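Local atomic coordinates of cobalamin biosynthesis protein (Agrobacterium tumefaciens, PDB entry 3BY5), a protein that probably takes part in cobalamin (vitamin B12) biosynthesis, like the C-terminal part of CbiG proteins. Residues R74-M83 against G94-A105. Numbering follows the deposited sequence.
With SO4 (sulfate ion), chain B.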
ATOM      1  N   ARG A  74       4.153   8.434   8.773  1.00 41.83           N
ATOM      2  CA  ARG A  74       5.150   7.443   8.394  1.00 41.46           C
ATOM      3  C   ARG A  74       6.208   8.077   7.488  1.00 39.21           C
ATOM      4  O   ARG A  74       7.390   7.759   7.596  1.00 39.48           O
ATOM      5  CB  ARG A  74       4.456   6.251   7.718  1.00 42.69           C
ATOM      6  CG  ARG A  74       5.350   5.068   7.329  1.00 54.83           C
ATOM      7  CD  ARG A  74       5.688   4.155   8.501  1.00 65.60           C
ATOM      8  NE  ARG A  74       6.995   4.463   9.085  1.00 70.80           N
ATOM      9  CZ  ARG A  74       8.134   3.853   8.758  1.00 70.02           C
ATOM     10  NH1 ARG A  74       8.143   2.886   7.844  1.00 64.19           N
ATOM     11  NH2 ARG A  74       9.269   4.212   9.352  1.00 68.59           N
ATOM     12  N   LEU A  75       5.774   8.980   6.611  1.00 37.16           N
ATOM     13  CA  LEU A  75       6.676   9.731   5.746  1.00 33.50           C
ATOM     14  C   LEU A  75       7.603  10.604   6.556  1.00 35.03           C
ATOM     15  O   LEU A  75       8.811  10.616   6.316  1.00 38.86           O
ATOM     16  CB  LEU A  75       5.897  10.624   4.788  1.00 33.78           C
ATOM     17  CG  LEU A  75       5.196  10.026   3.571  1.00 36.67           C
ATOM     18  CD1 LEU A  75       4.501  11.132   2.813  1.00 37.43           C
ATOM     19  CD2 LEU A  75       6.178   9.336   2.675  1.00 33.73           C
ATOM     20  N   GLU A  76       7.027  11.336   7.510  1.00 35.24           N
ATOM     21  CA  GLU A  76       7.794  12.190   8.410  1.00 35.89           C
ATOM     22  C   GLU A  76       8.835  11.405   9.215  1.00 34.60           C
ATOM     23  O   GLU A  76       9.975  11.842   9.347  1.00 36.84           O
ATOM     24  CB  GLU A  76       6.866  12.967   9.346  1.00 38.99           C
ATOM     25  CG  GLU A  76       6.132  14.144   8.692  1.00 52.20           C
ATOM     26  CD  GLU A  76       7.046  15.297   8.273  1.00 64.04           C
ATOM     27  OE1 GLU A  76       8.132  15.481   8.878  1.00 66.34           O
ATOM     28  OE2 GLU A  76       6.660  16.032   7.335  1.00 67.37           O
ATOM     29  N   ALA A  77       8.435  10.243   9.723  1.00 34.20           N
ATOM     30  CA  ALA A  77       9.320   9.353  10.474  1.00 35.79           C
ATOM     31  C   ALA A  77      10.536   8.937   9.661  1.00 36.84           C
ATOM     32  O   ALA A  77      11.659   9.030  10.142  1.00 40.97           O
ATOM     33  CB  ALA A  77       8.554   8.125  10.943  1.00 34.32           C
ATOM     34  N   VAL A  78      10.289   8.502   8.426  1.00 40.08           N
ATOM     35  CA  VAL A  78      11.322   8.057   7.481  1.00 36.70           C
ATOM     36  C   VAL A  78      12.289   9.184   7.132  1.00 37.65           C
ATOM     37  O   VAL A  78      13.508   8.997   7.174  1.00 38.48           O
ATOM     38  CB  VAL A  78      10.669   7.445   6.213  1.00 34.90           C
ATOM     39  CG1 VAL A  78      11.639   7.349   5.053  1.00 31.96           C
ATOM     40  CG2 VAL A  78      10.132   6.081   6.541  1.00 37.39           C
ATOM     41  N   ALA A  79      11.735  10.356   6.829  1.00 38.80           N
ATOM     42  CA  ALA A  79      12.532  11.549   6.553  1.00 38.62           C
ATOM     43  C   ALA A  79      13.415  11.935   7.733  1.00 37.77           C
ATOM     44  O   ALA A  79      14.572  12.301   7.541  1.00 42.53           O
ATOM     45  CB  ALA A  79      11.640  12.704   6.153  1.00 36.30           C
ATOM     46  N   ALA A  80      12.865  11.837   8.943  1.00 39.65           N
ATOM     47  CA  ALA A  80      13.607  12.090  10.180  1.00 37.54           C
ATOM     48  C   ALA A  80      14.739  11.092  10.381  1.00 38.30           C
ATOM     49  O   ALA A  80      15.852  11.496  10.677  1.00 43.13           O
ATOM     50  CB  ALA A  80      12.670  12.080  11.376  1.00 36.68           C
ATOM     51  N   GLU A  81      14.451   9.803  10.199  1.00 40.36           N
ATOM     52  CA  GLU A  81      15.452   8.727  10.295  1.00 44.43           C
ATOM     53  C   GLU A  81      16.637   8.898   9.338  1.00 45.19           C
ATOM     54  O   GLU A  81      17.789   8.664   9.715  1.00 46.85           O
ATOM     55  CB  GLU A  81      14.799   7.359  10.054  1.00 45.56           C
ATOM     56  CG  GLU A  81      13.968   6.831  11.220  1.00 56.96           C
ATOM     57  CD  GLU A  81      12.867   5.864  10.787  1.00 68.54           C
ATOM     58  OE1 GLU A  81      11.807   5.842  11.449  1.00 71.14           O
ATOM     59  OE2 GLU A  81      13.052   5.128   9.790  1.00 75.77           O
ATOM     60  N   THR A  82      16.351   9.326   8.110  1.00 44.04           N
ATOM     61  CA  THR A  82      17.373   9.467   7.075  1.00 43.00           C
ATOM     62  C   THR A  82      18.260  10.693   7.282  1.00 46.27           C
ATOM     63  O   THR A  82      19.278  10.849   6.611  1.00 48.31           O
ATOM     64  CB  THR A  82      16.756   9.511   5.657  1.00 41.29           C
ATOM     65  OG1 THR A  82      15.727  10.503   5.612  1.00 40.96           O
ATOM     66  CG2 THR A  82      16.170   8.162   5.281  1.00 36.21           C
HETATM   67  N   MSE A  83      17.868  11.555   8.214  1.00 48.70           N
HETATM   68  CA  MSE A  83      18.640  12.747   8.544  1.00 53.43           C
HETATM   69  C   MSE A  83      19.390  12.614   9.864  1.00 49.45           C
HETATM   70  O   MSE A  83      20.183  13.489  10.221  1.00 49.49           O
HETATM   71  CB  MSE A  83      17.728  13.966   8.584  1.00 51.31           C
HETATM   72  CG  MSE A  83      17.236  14.389   7.223  1.00 60.36           C
HETATM   73 SE   MSE A  83      15.831  15.718   7.346  1.00 71.12          SE
HETATM   74  CE  MSE A  83      16.891  17.225   8.014  1.00 71.78           C
ATOM     75  N   GLY A  94      21.061  15.754   3.090  1.00 62.05           N
ATOM     76  CA  GLY A  94      19.974  16.253   3.925  1.00 57.24           C
ATOM     77  C   GLY A  94      18.672  15.482   3.861  1.00 54.17           C
ATOM     78  O   GLY A  94      18.643  14.274   4.109  1.00 55.33           O
ATOM     79  N   SER A  95      17.600  16.201   3.531  1.00 48.65           N
ATOM     80  CA  SER A  95      16.232  15.686   3.559  1.00 44.55           C
ATOM     81  C   SER A  95      15.856  14.954   2.279  1.00 42.48           C
ATOM     82  O   SER A  95      16.171  15.428   1.189  1.00 45.62           O
ATOM     83  CB  SER A  95      15.246  16.840   3.771  1.00 46.26           C
ATOM     84  OG  SER A  95      13.904  16.378   3.767  1.00 45.78           O
ATOM     85  N   PRO A  96      15.163  13.804   2.406  1.00 38.07           N
ATOM     86  CA  PRO A  96      14.666  13.140   1.207  1.00 35.97           C
ATOM     87  C   PRO A  96      13.461  13.871   0.628  1.00 37.40           C
ATOM     88  O   PRO A  96      12.768  14.599   1.344  1.00 39.83           O
ATOM     89  CB  PRO A  96      14.252  11.760   1.719  1.00 33.63           C
ATOM     90  CG  PRO A  96      13.911  11.972   3.130  1.00 31.40           C
ATOM     91  CD  PRO A  96      14.805  13.065   3.630  1.00 36.44           C
ATOM     92  N   SER A  97      13.223  13.688  -0.665  1.00 34.98           N
ATOM     93  CA  SER A  97      12.022  14.212  -1.282  1.00 32.78           C
ATOM     94  C   SER A  97      10.829  13.340  -0.901  1.00 34.36           C
ATOM     95  O   SER A  97      10.990  12.238  -0.370  1.00 34.40           O
ATOM     96  CB  SER A  97      12.185  14.302  -2.797  1.00 34.44           C
ATOM     97  OG  SER A  97      12.087  13.036  -3.419  1.00 42.64           O
ATOM     98  N   VAL A  98       9.636  13.851  -1.174  1.00 35.10           N
ATOM     99  CA  VAL A  98       8.389  13.183  -0.826  1.00 32.27           C
ATOM    100  C   VAL A  98       8.296  11.776  -1.441  1.00 34.49           C
ATOM    101  O   VAL A  98       7.934  10.818  -0.749  1.00 35.19           O
ATOM    102  CB  VAL A  98       7.176  14.056  -1.225  1.00 32.23           C
ATOM    103  CG1 VAL A  98       5.921  13.542  -0.597  1.00 30.71           C
ATOM    104  CG2 VAL A  98       7.392  15.493  -0.786  1.00 39.33           C
ATOM    105  N   SER A  99       8.661  11.658  -2.719  1.00 33.68           N
ATOM    106  CA  SER A  99       8.695  10.371  -3.423  1.00 34.89           C
ATOM    107  C   SER A  99       9.768   9.438  -2.888  1.00 35.10           C
ATOM    108  O   SER A  99       9.570   8.221  -2.863  1.00 39.73           O
ATOM    109  CB  SER A  99       8.936  10.569  -4.916  1.00 36.16           C
ATOM    110  OG  SER A  99       8.170  11.644  -5.415  1.00 51.22           O
ATOM    111  N   GLU A 100      10.907  10.007  -2.492  1.00 33.51           N
ATOM    112  CA  GLU A 100      12.016   9.239  -1.939  1.00 33.42           C
ATOM    113  C   GLU A 100      11.620   8.648  -0.595  1.00 32.80           C
ATOM    114  O   GLU A 100      11.831   7.466  -0.347  1.00 36.43           O
ATOM    115  CB  GLU A 100      13.271  10.106  -1.807  1.00 32.02           C
ATOM    116  CG  GLU A 100      13.992  10.369  -3.125  1.00 33.90           C
ATOM    117  CD  GLU A 100      15.064  11.452  -3.032  1.00 39.14           C
ATOM    118  OE1 GLU A 100      15.068  12.214  -2.045  1.00 45.01           O
ATOM    119  OE2 GLU A 100      15.902  11.555  -3.956  1.00 44.55           O
ATOM    120  N   ALA A 101      11.005   9.474   0.246  1.00 32.71           N
ATOM    121  CA  ALA A 101      10.519   9.053   1.558  1.00 31.55           C
ATOM    122  C   ALA A 101       9.371   8.042   1.490  1.00 31.94           C
ATOM    123  O   ALA A 101       9.214   7.233   2.400  1.00 33.71           O
ATOM    124  CB  ALA A 101      10.119  10.267   2.380  1.00 30.28           C
ATOM    125  N   ALA A 102       8.575   8.100   0.418  1.00 34.68           N
ATOM    126  CA  ALA A 102       7.488   7.135   0.172  1.00 29.63           C
ATOM    127  C   ALA A 102       8.012   5.768  -0.231  1.00 28.39           C
ATOM    128  O   ALA A 102       7.535   4.756   0.270  1.00 32.64           O
ATOM    129  CB  ALA A 102       6.526   7.661  -0.871  1.00 27.34           C
ATOM    130  N   ALA A 103       8.990   5.754  -1.136  1.00 31.05           N
ATOM    131  CA  ALA A 103       9.655   4.528  -1.587  1.00 28.69           C
ATOM    132  C   ALA A 103      10.409   3.847  -0.458  1.00 30.80           C
ATOM    133  O   ALA A 103      10.387   2.626  -0.360  1.00 34.90           O
ATOM    134  CB  ALA A 103      10.598   4.819  -2.733  1.00 25.09           C
ATOM    135  N   LEU A 104      11.064   4.642   0.389  1.00 32.17           N
ATOM    136  CA  LEU A 104      11.831   4.119   1.517  1.00 30.87           C
ATOM    137  C   LEU A 104      10.932   3.593   2.616  1.00 33.44           C
ATOM    138  O   LEU A 104      11.280   2.619   3.278  1.00 37.92           O
ATOM    139  CB  LEU A 104      12.771   5.181   2.085  1.00 31.48           C
ATOM    140  CG  LEU A 104      14.039   5.521   1.294  1.00 34.73           C
ATOM    141  CD1 LEU A 104      14.812   6.625   1.995  1.00 32.24           C
ATOM    142  CD2 LEU A 104      14.924   4.303   1.083  1.00 27.79           C
ATOM    143  N   ALA A 105       9.779   4.232   2.806  1.00 34.36           N
ATOM    144  CA  ALA A 105       8.810   3.790   3.809  1.00 31.45           C
ATOM    145  C   ALA A 105       8.205   2.446   3.447  1.00 32.41           C
ATOM    146  O   ALA A 105       8.080   1.567   4.297  1.00 35.02           O
ATOM    147  CB  ALA A 105       7.724   4.815   3.984  1.00 31.74           C
TER
HETATM  148  S   SO4 B 201       9.177  14.690  -5.415  0.50 42.26           S
HETATM  149  O1  SO4 B 201       7.886  14.171  -4.975  0.50 36.93           O
HETATM  150  O2  SO4 B 201      10.171  13.625  -5.419  0.50 41.99           O
HETATM  151  O3  SO4 B 201       9.056  15.230  -6.763  0.50 43.05           O
HETATM  152  O4  SO4 B 201       9.608  15.749  -4.508  0.50 44.61           O
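Val78 meets the helix of 98-105 with both of its methyl branches. Its CB already lies 4.1 Å from Ala101 O. Beyond it, CG1 stands anti to the backbone N (chi1 163°) and reaches Leu104 CB at 3.8 Å, touching Ala101 as well, while CG2 rests on Ala105 CB at 3.7 Å. A branched residue suits this place because its two tips fill neighbouring positions on a surface of Ala101, Leu104 and Ala105; the small alanines are consistent with the 8.9 Å approach of the axes, which cross at 96°. The same CG2 lies against one face of the Arg74 guanidinium, near its rim. Arginine chi1 (-176°) sets CG beside Ala105 CB, and later bends return the guanidinium over Val78.

One turn before Val78, Leu75 is long enough to extend CD2 over the backbone between Ala101 and Ala102, 3.5 Å from Ala102 N. Toward the other end, small Ala79 accommodates the rigid Pro96 ring, its CB 3.9 Å from Pro96 CG; the ring also lies across the Thr82 hydroxyl, and SE of Met83, a selenomethionine, touches Ser95 CB. No hydrogen bond joins the segments, so apolar packing holds them together. Ser97 and Glu100 form a capping box; a sulfate, probably from the crystallisation liquor, accepts hydrogen bonds from Ser97 OG and Ser99 OG. Helix 98-107 is sandwiched: Ser99 and Ala103, pointing away from helix 72-84, touch strand 123-129, and Leu104 touches both.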